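Local atomic coordinates of thiamine-monophosphate kinase (Stenotrophomonas maltophilia, PDB entry 6XEP), a protein that probably catalyses the ATP-dependent phosphorylation of thiamine monophosphate to thiamine diphosphate, the active form of vitamin B1. Residues L25-D28 with D29-L32; S165-L168 with G169-A172; A182-L185 with A186-T189; F69-G72 with W73-A77. All coordinates share one frame; numbering follows the deposited sequence.

Contact 1: residues L25-D28 with D29-L32; sequences LERD and DILL. With NA (sodium ion), chain D.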
loop_
_atom_site.group_PDB
_atom_site.type_symbol
_atom_site.label_atom_id
_atom_site.label_comp_id
_atom_site.label_asym_id
_atom_site.label_seq_id
_atom_site.Cartn_x
_atom_site.Cartn_y
_atom_site.Cartn_z
ATOM N N LEU A 25 -17.914 5.531 10.655
ATOM C CA LEU A 25 -19.043 5.458 11.573
ATOM C C LEU A 25 -20.273 4.876 10.888
ATOM O O LEU A 25 -21.095 4.232 11.541
ATOM C CB LEU A 25 -19.346 6.851 12.142
ATOM C CG LEU A 25 -20.297 6.938 13.336
ATOM C CD1 LEU A 25 -19.722 6.210 14.536
ATOM C CD2 LEU A 25 -20.624 8.396 13.696
ATOM N N GLU A 26 -20.399 5.063 9.572
ATOM C CA GLU A 26 -21.565 4.600 8.832
ATOM C C GLU A 26 -21.324 3.278 8.108
ATOM O O GLU A 26 -22.104 2.920 7.221
ATOM C CB GLU A 26 -22.012 5.665 7.823
ATOM C CG GLU A 26 -22.233 7.071 8.405
ATOM C CD GLU A 26 -23.265 7.123 9.532
ATOM O OE1 GLU A 26 -24.127 6.221 9.625
ATOM O OE2 GLU A 26 -23.211 8.084 10.335
ATOM N N ARG A 27 -20.260 2.556 8.455
ATOM C CA ARG A 27 -19.904 1.287 7.819
ATOM C C ARG A 27 -19.918 0.212 8.895
ATOM O O ARG A 27 -19.093 0.246 9.813
ATOM C CB ARG A 27 -18.528 1.388 7.166
ATOM C CG ARG A 27 -18.501 2.234 5.911
ATOM C CD ARG A 27 -19.020 1.425 4.732
ATOM N NE ARG A 27 -18.138 0.303 4.447
ATOM C CZ ARG A 27 -17.219 0.307 3.490
ATOM N NH1 ARG A 27 -17.056 1.379 2.715
ATOM N NH2 ARG A 27 -16.454 -0.761 3.313
ATOM N N ASP A 28 -20.840 -0.752 8.800
ATOM C CA ASP A 28 -20.907 -1.789 9.823
ATOM C C ASP A 28 -19.769 -2.803 9.726
ATOM O O ASP A 28 -19.601 -3.608 10.650
ATOM C CB ASP A 28 -22.253 -2.519 9.750
ATOM C CG ASP A 28 -23.428 -1.625 10.103
ATOM O OD1 ASP A 28 -23.216 -0.475 10.547
ATOM O OD2 ASP A 28 -24.576 -2.087 9.933
ATOM N N ASP A 29 -18.987 -2.790 8.642
ATOM C CA ASP A 29 -17.869 -3.714 8.458
ATOM C C ASP A 29 -16.536 -3.124 8.904
ATOM O O ASP A 29 -15.490 -3.748 8.698
ATOM C CB ASP A 29 -17.759 -4.143 6.989
ATOM C CG ASP A 29 -17.607 -2.961 6.053
ATOM O OD1 ASP A 29 -18.348 -1.968 6.229
ATOM O OD2 ASP A 29 -16.755 -3.026 5.146
ATOM N N ILE A 30 -16.544 -1.936 9.499
ATOM C CA ILE A 30 -15.325 -1.256 9.920
ATOM C C ILE A 30 -15.510 -0.814 11.361
ATOM O O ILE A 30 -16.436 -0.053 11.664
ATOM C CB ILE A 30 -15.019 -0.040 9.044
ATOM C CG1 ILE A 30 -15.021 -0.423 7.560
ATOM C CG2 ILE A 30 -13.716 0.622 9.488
ATOM C CD1 ILE A 30 -14.780 0.725 6.656
ATOM N N LEU A 31 -14.634 -1.269 12.237
ATOM C CA LEU A 31 -14.649 -0.865 13.638
ATOM C C LEU A 31 -13.500 0.119 13.822
ATOM O O LEU A 31 -12.332 -0.271 13.747
ATOM C CB LEU A 31 -14.503 -2.084 14.543
ATOM C CG LEU A 31 -14.987 -2.047 15.981
ATOM C CD1 LEU A 31 -16.492 -1.806 16.022
ATOM C CD2 LEU A 31 -14.622 -3.361 16.678
ATOM N N LEU A 32 -13.825 1.397 14.033
ATOM C CA LEU A 32 -12.792 2.427 14.200
ATOM C C LEU A 32 -13.356 3.514 15.123
ATOM O O LEU A 32 -14.013 4.454 14.672
ATOM C CB LEU A 32 -12.345 3.008 12.870
ATOM C CG LEU A 32 -11.266 4.085 13.007
ATOM C CD1 LEU A 32 -10.029 3.517 13.720
ATOM C CD2 LEU A 32 -10.891 4.690 11.657
HETATM NA NA NA D . -18.227 1.340 11.778
HETATM O O HOH W 1 -16.693 2.738 13.663
#
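The Arg27 guanidinium and the Asp29 carboxylate meet edge to edge, their planes only 3° apart. At the guanidinium edge Arg27 NE reaches Asp29 OD1 at 2.9 Å, and Arg27 NH2 reaches Asp29 OD2 at 2.9 Å, each on the syn lone pair. Both bonds are nearly straight, so this side-on, two-nitrogen salt bridge fixes the rotation of both groups. Ile30 CD1 lies over one face of the guanidinium, nearer its border than its middle; the same methyl lies 3.8 Å from Arg27 CB. Bends at chi2 and chi3 fold the arginine chain back to the aspartate two residues on, whose CG is tucked between its own N and carbonyl carbon (chi1 57°). A second shell holds the pair: Trp92 NE1 donates to Asp29 OD2, and Arg27 NH2 also donates to the carbonyl of Ala91. The backbone itself turns here, with a weak bond from Ile30 N to Arg27 O at 3.4 Å. Arg27 O and Ile30 O both face the sodium ion, at 2.4 Å and 2.3 Å. Thr24 O and a water, itself bonded to Leu32 N, are further ligands. The arrangement is a type I beta turn from Arg27 to Ile30, entering the short strand 30-31 and building a sodium site largely from main-chain carbonyls.

Contact 2: residues S165-L168 with G169-A172; sequences SGTL and GDAA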
loop_
_atom_site.group_PDB
_atom_site.type_symbol
_atom_site.label_atom_id
_atom_site.label_comp_id
_atom_site.label_asym_id
_atom_site.label_seq_id
_atom_site.Cartn_x
_atom_site.Cartn_y
_atom_site.Cartn_z
ATOM N N SER A 165 -15.726 1.223 -23.101
ATOM C CA SER A 165 -16.570 2.224 -22.458
ATOM C C SER A 165 -16.044 3.629 -22.733
ATOM O O SER A 165 -14.879 3.823 -23.074
ATOM C CB SER A 165 -16.630 1.986 -20.944
ATOM O OG SER A 165 -15.328 2.115 -20.336
ATOM N N GLY A 166 -16.937 4.617 -22.588
ATOM C CA GLY A 166 -16.526 6.014 -22.621
ATOM C C GLY A 166 -15.913 6.431 -23.946
ATOM O O GLY A 166 -16.437 6.155 -25.038
ATOM N N THR A 167 -14.801 7.154 -23.846
ATOM C CA THR A 167 -14.064 7.651 -25.000
ATOM C C THR A 167 -12.596 7.324 -24.789
ATOM O O THR A 167 -12.147 7.131 -23.662
ATOM C CB THR A 167 -14.226 9.174 -25.196
ATOM O OG1 THR A 167 -13.829 9.855 -23.993
ATOM C CG2 THR A 167 -15.684 9.522 -25.527
ATOM N N LEU A 168 -11.845 7.268 -25.888
ATOM C CA LEU A 168 -10.441 6.898 -25.826
ATOM C C LEU A 168 -9.574 8.038 -26.327
ATOM O O LEU A 168 -9.860 8.625 -27.380
ATOM C CB LEU A 168 -10.163 5.646 -26.679
ATOM C CG LEU A 168 -10.789 4.352 -26.158
ATOM C CD1 LEU A 168 -10.493 3.211 -27.154
ATOM C CD2 LEU A 168 -10.251 4.010 -24.781
ATOM N N GLY A 169 -8.493 8.317 -25.588
ATOM C CA GLY A 169 -7.462 9.225 -26.055
ATOM C C GLY A 169 -7.527 10.630 -25.492
ATOM O O GLY A 169 -6.629 11.434 -25.776
ATOM N N ASP A 170 -8.559 10.947 -24.710
ATOM C CA ASP A 170 -8.707 12.307 -24.194
ATOM C C ASP A 170 -7.519 12.708 -23.323
ATOM O O ASP A 170 -6.966 13.811 -23.461
ATOM C CB ASP A 170 -9.978 12.405 -23.374
ATOM C CG ASP A 170 -11.232 12.323 -24.210
ATOM O OD1 ASP A 170 -11.192 12.617 -25.431
ATOM O OD2 ASP A 170 -12.273 11.994 -23.617
ATOM N N ALA A 171 -7.158 11.851 -22.371
ATOM C CA ALA A 171 -6.043 12.187 -21.492
ATOM C C ALA A 171 -4.764 12.399 -22.292
ATOM O O ALA A 171 -4.026 13.363 -22.059
ATOM C CB ALA A 171 -5.867 11.087 -20.436
ATOM N N ALA A 172 -4.484 11.506 -23.247
ATOM C CA ALA A 172 -3.298 11.660 -24.080
ATOM C C ALA A 172 -3.350 12.961 -24.862
ATOM O O ALA A 172 -2.327 13.627 -25.032
ATOM C CB ALA A 172 -3.162 10.480 -25.045
HETATM O O HOH W 2 -11.856 10.747 -27.102
#
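A side-chain hydrogen bond between Thr167 and Asp170 spans the loop that joins strand 161-165 to helix 170-179 in the C-terminal, PurM-like half of the chain, with Gly169 as the N-cap residue of that helix. The contact is local and largely buried. Thr167 OG1 donates to Asp170 OD2 at 2.7 Å, meeting the carboxylate oxygen from above its plane, 44° out of it, while the two side chains cross at about a right angle. Rotation of the threonine about chi1 (56°) sets OG1 between its backbone N and carbonyl carbon, turned to the first residue of the helix. Asp170 is shared more widely: OD2 also forms a salt bridge with Arg200 NE of helix 192-202, and OD1 accepts from Ser253 OG, so both carboxylate oxygens are satisfied and the group is held from several directions. The positive charge of Arg200 and the nearby helix start would probably favour its ionised form. Gly169 takes a positive phi of 100°, and its N-H is bonded to Asp275 OD1. A single water bridges the loop to the helix start, donating to Leu168 O at 2.9 Å and to Asp170 OD1 at 2.6 Å.

Contact 3: residues A182-L185 with A186-T189; sequences ALNL and ATAT. With EDO (1,2-ethanediol), chain B.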
loop_
_atom_site.group_PDB
_atom_site.type_symbol
_atom_site.label_atom_id
_atom_site.label_comp_id
_atom_site.label_asym_id
_atom_site.label_seq_id
_atom_site.Cartn_x
_atom_site.Cartn_y
_atom_site.Cartn_z
ATOM N N ALA A 182 0.062 24.440 -25.077
ATOM C CA ALA A 182 -1.260 24.959 -25.410
ATOM C C ALA A 182 -2.297 24.749 -24.315
ATOM O O ALA A 182 -3.434 25.211 -24.476
ATOM C CB ALA A 182 -1.770 24.316 -26.707
ATOM N N LEU A 183 -1.959 24.065 -23.221
ATOM C CA LEU A 183 -2.928 23.777 -22.169
ATOM C C LEU A 183 -2.278 23.899 -20.796
ATOM O O LEU A 183 -1.336 23.167 -20.485
ATOM C CB LEU A 183 -3.535 22.380 -22.344
ATOM C CG LEU A 183 -4.516 21.875 -21.272
ATOM C CD1 LEU A 183 -5.778 22.728 -21.170
ATOM C CD2 LEU A 183 -4.889 20.429 -21.551
ATOM N N ASN A 184 -2.806 24.798 -19.968
ATOM C CA ASN A 184 -2.409 24.889 -18.566
ATOM C C ASN A 184 -3.199 23.867 -17.757
ATOM O O ASN A 184 -4.426 23.853 -17.807
ATOM C CB ASN A 184 -2.684 26.302 -18.037
ATOM C CG ASN A 184 -2.138 26.534 -16.629
ATOM O OD1 ASN A 184 -1.737 25.605 -15.933
ATOM N ND2 ASN A 184 -2.119 27.801 -16.206
ATOM N N LEU A 185 -2.503 23.024 -16.996
ATOM C CA LEU A 185 -3.201 22.002 -16.223
ATOM C C LEU A 185 -3.596 22.456 -14.822
ATOM O O LEU A 185 -4.473 21.832 -14.209
ATOM C CB LEU A 185 -2.334 20.735 -16.107
ATOM C CG LEU A 185 -1.937 20.050 -17.416
ATOM C CD1 LEU A 185 -0.962 18.929 -17.140
ATOM C CD2 LEU A 185 -3.132 19.512 -18.176
ATOM N N ALA A 186 -2.968 23.507 -14.293
ATOM C CA ALA A 186 -3.163 23.908 -12.905
ATOM C C ALA A 186 -4.405 24.759 -12.679
ATOM O O ALA A 186 -4.788 24.972 -11.523
ATOM C CB ALA A 186 -1.942 24.683 -12.405
ATOM N N THR A 187 -5.034 25.268 -13.728
ATOM C CA THR A 187 -6.180 26.149 -13.559
ATOM C C THR A 187 -7.272 25.724 -14.527
ATOM O O THR A 187 -7.004 25.109 -15.559
ATOM C CB THR A 187 -5.831 27.627 -13.794
ATOM O OG1 THR A 187 -5.104 27.757 -15.018
ATOM C CG2 THR A 187 -5.009 28.205 -12.637
ATOM N N ALA A 188 -8.510 26.065 -14.185
ATOM C CA ALA A 188 -9.635 25.781 -15.059
ATOM C C ALA A 188 -9.637 26.755 -16.224
ATOM O O ALA A 188 -9.305 27.933 -16.067
ATOM C CB ALA A 188 -10.956 25.892 -14.297
ATOM N N THR A 189 -10.015 26.267 -17.399
ATOM C CA THR A 189 -10.218 27.145 -18.535
ATOM C C THR A 189 -11.704 27.215 -18.865
ATOM O O THR A 189 -12.447 26.247 -18.686
ATOM C CB THR A 189 -9.421 26.689 -19.763
ATOM O OG1 THR A 189 -9.718 27.551 -20.873
ATOM C CG2 THR A 189 -9.760 25.276 -20.130
HETATM C C1 EDO B . -5.994 26.123 -21.552
HETATM O O1 EDO B . -4.789 26.717 -21.045
HETATM C C2 EDO B . -6.577 26.935 -22.705
HETATM O O2 EDO B . -5.674 26.911 -23.821
HETATM O O HOH W 3 -6.555 25.599 -18.210
#
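Asn184 and Ala186 form the close side of an Asx turn in the loop between helices 170-179 and 192-202, where the asparagine side chain accepts from the backbone N-H two residues on. Ala186 N donates to Asn184 OD1 at 2.9 Å, from above the amide carbonyl plane, 43° out of it. The bond is possible because Asn184 CG lies opposite its own N (chi1 -173°), which swings the amide over the following peptides. Next to the turn, the buried Leu185 packs its side chain on Trp178 and Leu201 of the two helices, and its carbonyl accepts from Arg198 NH1. The outer side is looser: Asn184 and Thr187 are exposed, and although Asn184 ND2 comes to 3.2 Å from Thr187 OG1, the angle is too poor for a hydrogen bond. Small molecules link the backbone. A 1,2-ethanediol, probably from the crystallisation liquor, lies beside Leu183 and Thr189 and donates through its O2 to Ala182 O at 2.9 Å. Its O1 accepts from Asn184 N at 3.0 Å. Farther round the bend one water donates to Asn184 O at 2.8 Å and to Thr187 O at 2.7 Å.

Contact 4: residues F69-G72 with W73-A77; sequences FDIG and WKTLA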
loop_
_atom_site.group_PDB
_atom_site.type_symbol
_atom_site.label_atom_id
_atom_site.label_comp_id
_atom_site.label_asym_id
_atom_site.label_seq_id
_atom_site.Cartn_x
_atom_site.Cartn_y
_atom_site.Cartn_z
ATOM N N PHE A 69 -6.174 18.592 -5.229
ATOM C CA PHE A 69 -7.445 17.883 -5.409
ATOM C C PHE A 69 -7.345 16.848 -6.524
ATOM O O PHE A 69 -7.840 15.727 -6.392
ATOM C CB PHE A 69 -8.564 18.888 -5.708
ATOM C CG PHE A 69 -9.924 18.262 -5.935
ATOM C CD1 PHE A 69 -10.277 17.757 -7.168
ATOM C CD2 PHE A 69 -10.860 18.241 -4.920
ATOM C CE1 PHE A 69 -11.515 17.185 -7.373
ATOM C CE2 PHE A 69 -12.113 17.688 -5.108
ATOM C CZ PHE A 69 -12.439 17.156 -6.338
ATOM N N ASP A 70 -6.726 17.212 -7.638
ATOM C CA ASP A 70 -6.653 16.292 -8.776
ATOM C C ASP A 70 -5.713 15.129 -8.502
ATOM O O ASP A 70 -5.954 14.009 -8.971
ATOM C CB ASP A 70 -6.228 17.087 -10.007
ATOM C CG ASP A 70 -7.177 18.235 -10.276
ATOM O OD1 ASP A 70 -8.401 18.006 -10.149
ATOM O OD2 ASP A 70 -6.718 19.364 -10.578
ATOM N N ILE A 71 -4.641 15.373 -7.748
ATOM C CA ILE A 71 -3.767 14.283 -7.333
ATOM C C ILE A 71 -4.528 13.310 -6.445
ATOM O O ILE A 71 -4.405 12.088 -6.589
ATOM C CB ILE A 71 -2.517 14.838 -6.625
ATOM C CG1 ILE A 71 -1.699 15.690 -7.591
ATOM C CG2 ILE A 71 -1.655 13.698 -6.122
ATOM C CD1 ILE A 71 -0.561 16.432 -6.895
ATOM N N GLY A 72 -5.321 13.834 -5.506
ATOM C CA GLY A 72 -6.109 12.962 -4.648
ATOM C C GLY A 72 -7.117 12.134 -5.419
ATOM O O GLY A 72 -7.246 10.922 -5.200
ATOM N N TRP A 73 -7.825 12.764 -6.350
ATOM C CA TRP A 73 -8.777 12.038 -7.189
ATOM C C TRP A 73 -8.073 10.957 -8.011
ATOM O O TRP A 73 -8.448 9.777 -7.974
ATOM C CB TRP A 73 -9.497 13.030 -8.109
ATOM C CG TRP A 73 -10.543 12.422 -9.032
ATOM C CD1 TRP A 73 -10.322 11.631 -10.134
ATOM C CD2 TRP A 73 -11.964 12.581 -8.933
ATOM N NE1 TRP A 73 -11.528 11.296 -10.723
ATOM C CE2 TRP A 73 -12.545 11.859 -10.005
ATOM C CE3 TRP A 73 -12.801 13.263 -8.044
ATOM C CZ2 TRP A 73 -13.918 11.798 -10.201
ATOM C CZ3 TRP A 73 -14.178 13.197 -8.247
ATOM C CH2 TRP A 73 -14.714 12.461 -9.309
ATOM N N LYS A 74 -7.043 11.344 -8.761
ATOM C CA LYS A 74 -6.471 10.424 -9.729
ATOM C C LYS A 74 -5.756 9.272 -9.040
ATOM O O LYS A 74 -5.818 8.133 -9.517
ATOM C CB LYS A 74 -5.527 11.169 -10.683
ATOM C CG LYS A 74 -5.010 10.247 -11.788
ATOM C CD LYS A 74 -4.482 11.028 -13.001
ATOM C CE LYS A 74 -4.152 10.052 -14.128
ATOM N NZ LYS A 74 -3.679 10.723 -15.368
ATOM N N THR A 75 -5.109 9.538 -7.891
ATOM C CA THR A 75 -4.427 8.453 -7.182
ATOM C C THR A 75 -5.405 7.327 -6.849
ATOM O O THR A 75 -5.121 6.145 -7.088
ATOM C CB THR A 75 -3.749 9.006 -5.917
ATOM O OG1 THR A 75 -2.739 9.943 -6.306
ATOM C CG2 THR A 75 -3.051 7.897 -5.166
ATOM N N LEU A 76 -6.592 7.676 -6.360
ATOM C CA LEU A 76 -7.589 6.646 -6.085
ATOM C C LEU A 76 -8.198 6.087 -7.372
ATOM O O LEU A 76 -8.480 4.888 -7.455
ATOM C CB LEU A 76 -8.683 7.208 -5.182
ATOM C CG LEU A 76 -9.856 6.290 -4.841
ATOM C CD1 LEU A 76 -9.377 5.018 -4.109
ATOM C CD2 LEU A 76 -10.859 7.064 -3.984
ATOM N N ALA A 77 -8.428 6.938 -8.376
ATOM C CA ALA A 77 -9.077 6.484 -9.602
ATOM C C ALA A 77 -8.300 5.354 -10.277
ATOM O O ALA A 77 -8.904 4.438 -10.847
ATOM C CB ALA A 77 -9.244 7.655 -10.571
#
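Ile71 O accepts two bonds from Thr75: the backbone N at 2.9 Å and the hydroxyl OG1 at 2.7 Å, arriving from opposite faces of the carbonyl plane. The hydroxyl reaches back because it stands beside its own backbone N (chi1 -64°), which also brings OG1 to 3.9 Å from Ile71 CG2. This is the common helical pattern in which a threonine returns its side-chain proton to the carbonyl four residues earlier, satisfying a buried hydroxyl. The neighbouring i to i+4 bonds run regularly, Trp73 N to Phe69 O at 3.0 Å and Lys74 N to Asp70 O at 2.9 Å. On another flank of the helix the Phe69 and Trp73 side chains lie side by side and point the same way, CE1 of Phe69 touching CE3 of Trp73 obliquely at 4.2 Å. In the next shell, Trp73 NE1 donates to Pro204 O and Asp70 OD1 forms a salt bridge with Arg203 NE. The extended Lys74 chain carries NZ to a salt bridge with Asp274 OD2, predicted to bind substrate, and a hydrogen bond to Leu201 O. Both segments lie on helix 68-85 of the PurM-like N-terminal domain: Thr75 packs on strands 48-57 and 136-145, Ile71 on the latter, Trp73 and Leu76 against helix 104-120, and Lys74 reaches across to the C-terminal half.

From the N terminus, contact 1 closes the turn between helix 17-24 and strand 30-31. Contact 4 follows within helix 68-85, then contact 2 joins strand 161-165 to helix 170-179, and contact 3 bends the loop from that helix to helix 192-202. All four are in series; none nests or crosses. Contact 1 stands apart, its centre about 24 Å from that of contact 4 and on the opposite side of the chain's centre from contact 2. The other three lie closer together, their centres about 17 to 18 Å apart; helix 192-202 is touched by both contacts 2 and 3, and contact 4 reaches that same helix from the N-terminal half.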